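Local coordinates for protein syndapin (PDB 3I2W) that binds phospholipid membranes as a homodimer through its F-BAR domain, the part described here, and probably acts in endocytosis and the internalisation of plasma membrane proteins, at residues A126-W130 and Y203-Y207; T150-T155 and V179-K183. The contacts are given in a common frame with arbitrary orientation. Residue numbers count along the deposited sequence, not the author numbering.

In the fold
The long antiparallel helices of an F-BAR domain pack along their length, and two points of that packing are compared here. Both contacts join helix 114-159 to helix 169-240, and in sequence contact 2 is nested inside the loop closed by contact 1: 126-130, 150-155, 179-183, 203-207. Their centres lie 36 Å apart and their nearest atoms about 26 Å. Contact 1, about 32 Å from the centre of the chain, is aromatic and also meets the N-terminal segment and the second subunit; contact 2, about 59 Å out, lies toward the tip of the arm. The helical hairpin thus passes from a multi-partner junction to a more sparsely covered pairing of the two helices.

Contact 1. Residues A126-W130 and Y203-Y207; sequences AQKPW and YNSVY
Two side-chain hydrogen bonds set the frame: Gln127 NE2 donates to Tyr207 OH at 3.0 Å, and Trp130 NE1 donates to Asn204 OD1 at 3.1 Å, both near-linear. Tyr207 OH is also hydrogen-bonded to the backbone O of Trp5, and Gln127 OE1 to the N of Gly8, so the N-terminal segment is tied in here. Between the two bonds, Trp130 (chi1 t, chi2 91°) and Tyr207 (chi1 t, chi2 44°) stack face to face, the five-membered indole ring and the phenol having centroids 3.7 Å apart and planes at 13°; Trp130 CE2 lies 3.3 Å from Tyr207 CE2. Tyr203, also t, extends toward the other helix, its OH 3.2 Å and CE2 3.4 Å from Pro129 CB and its CD2 4.0 Å from Trp130 CB. The segments of this F-BAR hairpin run antiparallel at 169°, with axes 9.8 Å apart at closest approach and Trp130 CA 6.6 Å from Tyr207 CA. The first is kinked around Pro129, whose nitrogen carries no proton for a helical bond; the second is kinked where the N of Ser205 and of Val206 lack a bond to the preceding turn, though Tyr207 N hydrogen-bonds Tyr203 O at 3.0 Å. Trp283, from the C-terminal part of the second subunit, covers Trp130, Asn204 and Tyr207. Directional bonds at Trp130 NE1 and Tyr207 OH restrain a stack that alone could slide, consistent with a defined ring orientation.

Contact 2. Residues T150-T155 and V179-K183; sequences TERSAT and VQKTK
Glu151, Thr182 and Val179 contribute most of the surface buried where these two helical segments meet near the end of the F-BAR arm. The segments cross at -164°, nearly antiparallel, with axes 8.9 Å apart at closest approach; the register pairs Glu151 with Thr182 (CA to CA 5.2 Å) and Ala154 with Val179 (5.6 Å). Glu151 points toward the partner helix with chi1 t and chi2 at -109°, laying its CG 3.5 Å from Thr182 OG1 and its OE2 3.3 Å from Lys183 CB. Thr182, in the p rotamer, sets OG1 against Glu151 CG and Ala154 CB (4.0 Å), while its hydrogen bond goes to the backbone O of Arg178 in its own helix; its CG2 meets Thr150 CG2 at 3.9 Å. Val179 (t) places CG2 3.3 Å from Ala154 O and 4.3 Å from Ala154 CB, while its CG1 lies 3.6 Å from Thr155 CG2. The small Ala154 side chain suits the close backbone approach. Thr155 OG1 donates to Glu151 O at 2.7 Å, within its own helix. Lys183 NZ is 4.2 Å from Glu151 OE2, opposite charges beyond salt-bridge range. Tyr289 of the second subunit packs on Arg152. No hydrogen bond crosses between the segments, so this antiparallel pairing rests on van der Waals packing of threonine, valine and alanine with the aliphatic parts of Glu151 and Lys183, plus at most a loose electrostatic attraction at its margin.

Contact 1. Residues A126-W130 and Y203-Y207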
ATOM      1  N   ALA B 126     -18.126 -36.279 -30.501  1.00 33.62           N
ATOM      2  CA  ALA B 126     -19.007 -35.476 -31.283  1.00 33.33           C
ATOM      3  C   ALA B 126     -18.527 -35.147 -32.703  1.00 34.05           C
ATOM      4  O   ALA B 126     -19.351 -34.898 -33.539  1.00 35.47           O
ATOM      5  CB  ALA B 126     -19.272 -34.218 -30.529  1.00 32.27           C
ATOM      6  N   GLN B 127     -17.224 -35.094 -32.999  1.00 34.19           N
ATOM      7  CA  GLN B 127     -16.785 -34.563 -34.300  1.00 32.84           C
ATOM      8  C   GLN B 127     -16.346 -35.695 -35.208  1.00 33.74           C
ATOM      9  O   GLN B 127     -16.317 -35.536 -36.437  1.00 34.20           O
ATOM     10  CB  GLN B 127     -15.641 -33.581 -34.110  1.00 32.49           C
ATOM     11  CG  GLN B 127     -15.301 -32.758 -35.314  1.00 30.81           C
ATOM     12  CD  GLN B 127     -14.198 -31.758 -35.052  1.00 30.95           C
ATOM     13  OE1 GLN B 127     -13.052 -32.110 -34.673  1.00 25.44           O
ATOM     14  NE2 GLN B 127     -14.520 -30.479 -35.293  1.00 32.65           N
ATOM     15  N   LYS B 128     -16.038 -36.849 -34.618  1.00 33.88           N
ATOM     16  CA  LYS B 128     -15.479 -37.966 -35.354  1.00 35.00           C
ATOM     17  C   LYS B 128     -16.242 -38.336 -36.660  1.00 35.89           C
ATOM     18  O   LYS B 128     -15.670 -38.202 -37.738  1.00 35.55           O
ATOM     19  CB  LYS B 128     -15.281 -39.152 -34.445  1.00 34.82           C
ATOM     20  CG  LYS B 128     -14.564 -40.261 -35.099  1.00 38.31           C
ATOM     21  CD  LYS B 128     -14.492 -41.456 -34.200  1.00 44.04           C
ATOM     22  CE  LYS B 128     -13.061 -41.987 -34.246  1.00 51.10           C
ATOM     23  NZ  LYS B 128     -12.933 -43.418 -33.771  1.00 54.15           N
ATOM     24  N   PRO B 129     -17.540 -38.740 -36.578  1.00 36.41           N
ATOM     25  CA  PRO B 129     -18.332 -38.977 -37.798  1.00 36.32           C
ATOM     26  C   PRO B 129     -18.093 -38.000 -38.934  1.00 36.13           C
ATOM     27  O   PRO B 129     -17.785 -38.401 -40.063  1.00 37.13           O
ATOM     28  CB  PRO B 129     -19.762 -38.810 -37.301  1.00 35.80           C
ATOM     29  CG  PRO B 129     -19.716 -39.395 -36.001  1.00 36.52           C
ATOM     30  CD  PRO B 129     -18.380 -38.966 -35.388  1.00 36.17           C
ATOM     31  N   TRP B 130     -18.244 -36.729 -38.639  1.00 35.50           N
ATOM     32  CA  TRP B 130     -18.158 -35.707 -39.652  1.00 34.97           C
ATOM     33  C   TRP B 130     -16.691 -35.540 -40.092  1.00 36.17           C
ATOM     34  O   TRP B 130     -16.386 -35.140 -41.205  1.00 36.46           O
ATOM     35  CB  TRP B 130     -18.705 -34.450 -39.025  1.00 33.76           C
ATOM     36  CG  TRP B 130     -18.804 -33.323 -39.878  1.00 29.91           C
ATOM     37  CD1 TRP B 130     -19.887 -32.964 -40.625  1.00 31.35           C
ATOM     38  CD2 TRP B 130     -17.844 -32.302 -40.049  1.00 24.96           C
ATOM     39  NE1 TRP B 130     -19.630 -31.783 -41.302  1.00 29.62           N
ATOM     40  CE2 TRP B 130     -18.381 -31.356 -40.944  1.00 26.21           C
ATOM     41  CE3 TRP B 130     -16.578 -32.091 -39.543  1.00 28.74           C
ATOM     42  CZ2 TRP B 130     -17.698 -30.216 -41.331  1.00 27.37           C
ATOM     43  CZ3 TRP B 130     -15.865 -30.934 -39.961  1.00 29.14           C
ATOM     44  CH2 TRP B 130     -16.434 -30.025 -40.830  1.00 29.16           C
ATOM     45  N   TYR B 203     -25.250 -34.923 -43.179  1.00 42.08           N
ATOM     46  CA  TYR B 203     -24.821 -35.064 -41.786  1.00 40.82           C
ATOM     47  C   TYR B 203     -24.665 -33.727 -41.064  1.00 40.69           C
ATOM     48  O   TYR B 203     -24.683 -33.716 -39.859  1.00 41.03           O
ATOM     49  CB  TYR B 203     -23.538 -35.873 -41.643  1.00 39.82           C
ATOM     50  CG  TYR B 203     -23.347 -36.469 -40.261  1.00 39.52           C
ATOM     51  CD1 TYR B 203     -24.092 -37.551 -39.857  1.00 39.80           C
ATOM     52  CD2 TYR B 203     -22.390 -35.968 -39.368  1.00 40.93           C
ATOM     53  CE1 TYR B 203     -23.919 -38.118 -38.598  1.00 42.91           C
ATOM     54  CE2 TYR B 203     -22.198 -36.530 -38.081  1.00 40.32           C
ATOM     55  CZ  TYR B 203     -22.971 -37.606 -37.698  1.00 42.61           C
ATOM     56  OH  TYR B 203     -22.836 -38.215 -36.442  1.00 41.44           O
ATOM     57  N   ASN B 204     -24.541 -32.617 -41.784  1.00 40.00           N
ATOM     58  CA  ASN B 204     -24.149 -31.396 -41.174  1.00 40.92           C
ATOM     59  C   ASN B 204     -24.986 -31.048 -39.964  1.00 41.27           C
ATOM     60  O   ASN B 204     -24.492 -30.549 -38.942  1.00 42.03           O
ATOM     61  CB  ASN B 204     -24.254 -30.238 -42.158  1.00 41.93           C
ATOM     62  CG  ASN B 204     -23.068 -30.152 -43.102  1.00 44.42           C
ATOM     63  OD1 ASN B 204     -22.096 -30.906 -42.998  1.00 47.30           O
ATOM     64  ND2 ASN B 204     -23.145 -29.215 -44.032  1.00 48.89           N
ATOM     65  N   SER B 205     -26.277 -31.282 -40.066  1.00 40.32           N
ATOM     66  CA  SER B 205     -27.098 -30.728 -39.072  1.00 38.14           C
ATOM     67  C   SER B 205     -26.957 -31.623 -37.856  1.00 37.10           C
ATOM     68  O   SER B 205     -26.945 -31.139 -36.730  1.00 37.85           O
ATOM     69  CB  SER B 205     -28.489 -30.595 -39.604  1.00 38.00           C
ATOM     70  OG  SER B 205     -29.043 -31.852 -39.575  1.00 37.82           O
ATOM     71  N   VAL B 206     -26.790 -32.914 -38.055  1.00 35.72           N
ATOM     72  CA  VAL B 206     -26.519 -33.775 -36.908  1.00 34.84           C
ATOM     73  C   VAL B 206     -25.248 -33.338 -36.188  1.00 34.56           C
ATOM     74  O   VAL B 206     -25.210 -33.346 -34.952  1.00 35.06           O
ATOM     75  CB  VAL B 206     -26.383 -35.222 -37.325  1.00 34.89           C
ATOM     76  CG1 VAL B 206     -25.778 -36.116 -36.173  1.00 34.66           C
ATOM     77  CG2 VAL B 206     -27.739 -35.729 -37.794  1.00 35.54           C
ATOM     78  N   TYR B 207     -24.213 -33.000 -36.971  1.00 33.30           N
ATOM     79  CA  TYR B 207     -22.942 -32.467 -36.505  1.00 31.55           C
ATOM     80  C   TYR B 207     -23.222 -31.220 -35.693  1.00 32.62           C
ATOM     81  O   TYR B 207     -22.908 -31.165 -34.529  1.00 34.32           O
ATOM     82  CB  TYR B 207     -22.070 -32.118 -37.712  1.00 30.65           C
ATOM     83  CG  TYR B 207     -20.717 -31.446 -37.445  1.00 24.91           C
ATOM     84  CD1 TYR B 207     -19.886 -31.891 -36.441  1.00 20.33           C
ATOM     85  CD2 TYR B 207     -20.257 -30.431 -38.262  1.00 16.90           C
ATOM     86  CE1 TYR B 207     -18.665 -31.309 -36.208  1.00 20.80           C
ATOM     87  CE2 TYR B 207     -19.029 -29.863 -38.047  1.00 19.89           C
ATOM     88  CZ  TYR B 207     -18.237 -30.296 -37.007  1.00 22.20           C
ATOM     89  OH  TYR B 207     -16.998 -29.710 -36.733  1.00 25.84           O
TER

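Contact 2. Residues T150-T155 and V179-K183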
ATOM      1  N   THR B 150      -4.519 -36.181 -65.163  1.00 70.25           N
ATOM      2  CA  THR B 150      -4.081 -37.278 -66.021  1.00 71.96           C
ATOM      3  C   THR B 150      -4.715 -37.099 -67.409  1.00 73.40           C
ATOM      4  O   THR B 150      -4.037 -36.784 -68.398  1.00 74.07           O
ATOM      5  CB  THR B 150      -4.439 -38.689 -65.471  1.00 71.46           C
ATOM      6  OG1 THR B 150      -4.205 -38.744 -64.071  1.00 71.86           O
ATOM      7  CG2 THR B 150      -3.576 -39.756 -66.129  1.00 72.10           C
ATOM      8  N   GLU B 151      -6.025 -37.264 -67.466  1.00 74.33           N
ATOM      9  CA  GLU B 151      -6.768 -37.165 -68.696  1.00 75.28           C
ATOM     10  C   GLU B 151      -6.384 -36.016 -69.625  1.00 75.55           C
ATOM     11  O   GLU B 151      -6.577 -36.125 -70.815  1.00 76.40           O
ATOM     12  CB  GLU B 151      -8.246 -37.093 -68.356  1.00 75.70           C
ATOM     13  CG  GLU B 151      -9.180 -37.585 -69.430  1.00 77.95           C
ATOM     14  CD  GLU B 151      -9.948 -36.459 -70.067  1.00 80.53           C
ATOM     15  OE1 GLU B 151      -9.304 -35.523 -70.607  1.00 80.83           O
ATOM     16  OE2 GLU B 151     -11.201 -36.518 -70.013  1.00 81.47           O
ATOM     17  N   ARG B 152      -5.850 -34.920 -69.112  1.00 76.12           N
ATOM     18  CA  ARG B 152      -5.521 -33.783 -69.982  1.00 76.61           C
ATOM     19  C   ARG B 152      -4.137 -33.946 -70.615  1.00 75.74           C
ATOM     20  O   ARG B 152      -3.849 -33.376 -71.658  1.00 75.46           O
ATOM     21  CB  ARG B 152      -5.640 -32.461 -69.217  1.00 77.22           C
ATOM     22  CG  ARG B 152      -7.096 -32.079 -68.859  1.00 81.41           C
ATOM     23  CD  ARG B 152      -7.187 -30.747 -68.068  1.00 88.57           C
ATOM     24  NE  ARG B 152      -6.754 -29.571 -68.851  1.00 94.03           N
ATOM     25  CZ  ARG B 152      -6.389 -28.378 -68.352  1.00 96.82           C
ATOM     26  NH1 ARG B 152      -6.383 -28.137 -67.039  1.00 98.15           N
ATOM     27  NH2 ARG B 152      -6.021 -27.404 -69.182  1.00 97.66           N
ATOM     28  N   SER B 153      -3.293 -34.743 -69.972  1.00 75.10           N
ATOM     29  CA  SER B 153      -1.931 -34.969 -70.417  1.00 74.07           C
ATOM     30  C   SER B 153      -1.873 -36.288 -71.166  1.00 73.74           C
ATOM     31  O   SER B 153      -0.835 -36.652 -71.725  1.00 74.33           O
ATOM     32  CB  SER B 153      -1.004 -35.047 -69.218  1.00 74.00           C
ATOM     33  OG  SER B 153      -1.236 -36.257 -68.536  1.00 72.46           O
ATOM     34  N   ALA B 154      -2.985 -37.013 -71.152  1.00 72.61           N
ATOM     35  CA  ALA B 154      -3.074 -38.276 -71.836  1.00 71.43           C
ATOM     36  C   ALA B 154      -3.635 -37.993 -73.202  1.00 70.99           C
ATOM     37  O   ALA B 154      -3.239 -38.624 -74.184  1.00 70.92           O
ATOM     38  CB  ALA B 154      -3.966 -39.248 -71.071  1.00 71.33           C
ATOM     39  N   THR B 155      -4.561 -37.038 -73.262  1.00 70.48           N
ATOM     40  CA  THR B 155      -5.147 -36.620 -74.527  1.00 70.15           C
ATOM     41  C   THR B 155      -4.126 -35.802 -75.279  1.00 69.87           C
ATOM     42  O   THR B 155      -4.267 -35.585 -76.461  1.00 70.39           O
ATOM     43  CB  THR B 155      -6.461 -35.823 -74.358  1.00 70.03           C
ATOM     44  OG1 THR B 155      -6.341 -34.953 -73.240  1.00 71.31           O
ATOM     45  CG2 THR B 155      -7.650 -36.741 -74.115  1.00 69.81           C
ATOM     46  N   VAL B 179      -6.336 -42.883 -72.926  1.00 56.45           N
ATOM     47  CA  VAL B 179      -7.262 -41.740 -72.982  1.00 57.62           C
ATOM     48  C   VAL B 179      -8.662 -42.134 -72.546  1.00 58.66           C
ATOM     49  O   VAL B 179      -9.211 -41.568 -71.639  1.00 59.43           O
ATOM     50  CB  VAL B 179      -7.318 -41.104 -74.402  1.00 57.61           C
ATOM     51  CG1 VAL B 179      -8.500 -40.174 -74.543  1.00 56.19           C
ATOM     52  CG2 VAL B 179      -6.019 -40.372 -74.710  1.00 56.95           C
ATOM     53  N   GLN B 180      -9.236 -43.116 -73.205  1.00 60.38           N
ATOM     54  CA  GLN B 180     -10.568 -43.590 -72.894  1.00 61.64           C
ATOM     55  C   GLN B 180     -10.707 -44.101 -71.430  1.00 61.30           C
ATOM     56  O   GLN B 180     -11.788 -44.025 -70.848  1.00 61.58           O
ATOM     57  CB  GLN B 180     -10.925 -44.679 -73.925  1.00 62.23           C
ATOM     58  CG  GLN B 180     -12.318 -45.306 -73.801  1.00 67.18           C
ATOM     59  CD  GLN B 180     -13.451 -44.311 -74.101  1.00 73.81           C
ATOM     60  OE1 GLN B 180     -13.206 -43.124 -74.398  1.00 75.79           O
ATOM     61  NE2 GLN B 180     -14.702 -44.795 -74.023  1.00 74.77           N
ATOM     62  N   LYS B 181      -9.613 -44.619 -70.862  1.00 61.01           N
ATOM     63  CA  LYS B 181      -9.584 -45.228 -69.530  1.00 61.02           C
ATOM     64  C   LYS B 181      -9.445 -44.118 -68.511  1.00 60.09           C
ATOM     65  O   LYS B 181      -9.874 -44.238 -67.369  1.00 60.01           O
ATOM     66  CB  LYS B 181      -8.367 -46.165 -69.371  1.00 61.41           C
ATOM     67  CG  LYS B 181      -8.578 -47.526 -68.600  1.00 65.76           C
ATOM     68  CD  LYS B 181      -9.437 -47.486 -67.269  1.00 71.45           C
ATOM     69  CE  LYS B 181      -8.653 -47.033 -66.000  1.00 74.11           C
ATOM     70  NZ  LYS B 181      -7.551 -47.975 -65.568  1.00 75.89           N
ATOM     71  N   THR B 182      -8.801 -43.042 -68.916  1.00 59.24           N
ATOM     72  CA  THR B 182      -8.612 -41.968 -68.009  1.00 58.49           C
ATOM     73  C   THR B 182      -9.827 -41.075 -68.052  1.00 59.22           C
ATOM     74  O   THR B 182     -10.051 -40.322 -67.122  1.00 60.55           O
ATOM     75  CB  THR B 182      -7.355 -41.160 -68.294  1.00 58.20           C
ATOM     76  OG1 THR B 182      -7.438 -40.616 -69.608  1.00 56.82           O
ATOM     77  CG2 THR B 182      -6.072 -42.001 -68.107  1.00 56.72           C
ATOM     78  N   LYS B 183     -10.630 -41.120 -69.101  1.00 59.19           N
ATOM     79  CA  LYS B 183     -11.851 -40.358 -69.010  1.00 59.38           C
ATOM     80  C   LYS B 183     -13.004 -41.139 -68.400  1.00 59.61           C
ATOM     81  O   LYS B 183     -14.003 -40.558 -68.015  1.00 59.30           O
ATOM     82  CB  LYS B 183     -12.207 -39.661 -70.303  1.00 59.57           C
ATOM     83  CG  LYS B 183     -12.275 -40.518 -71.520  1.00 60.91           C
ATOM     84  CD  LYS B 183     -12.297 -39.630 -72.784  1.00 62.46           C
ATOM     85  CE  LYS B 183     -11.240 -38.534 -72.719  1.00 61.78           C
ATOM     86  NZ  LYS B 183     -11.090 -37.830 -74.020  1.00 64.20           N
TER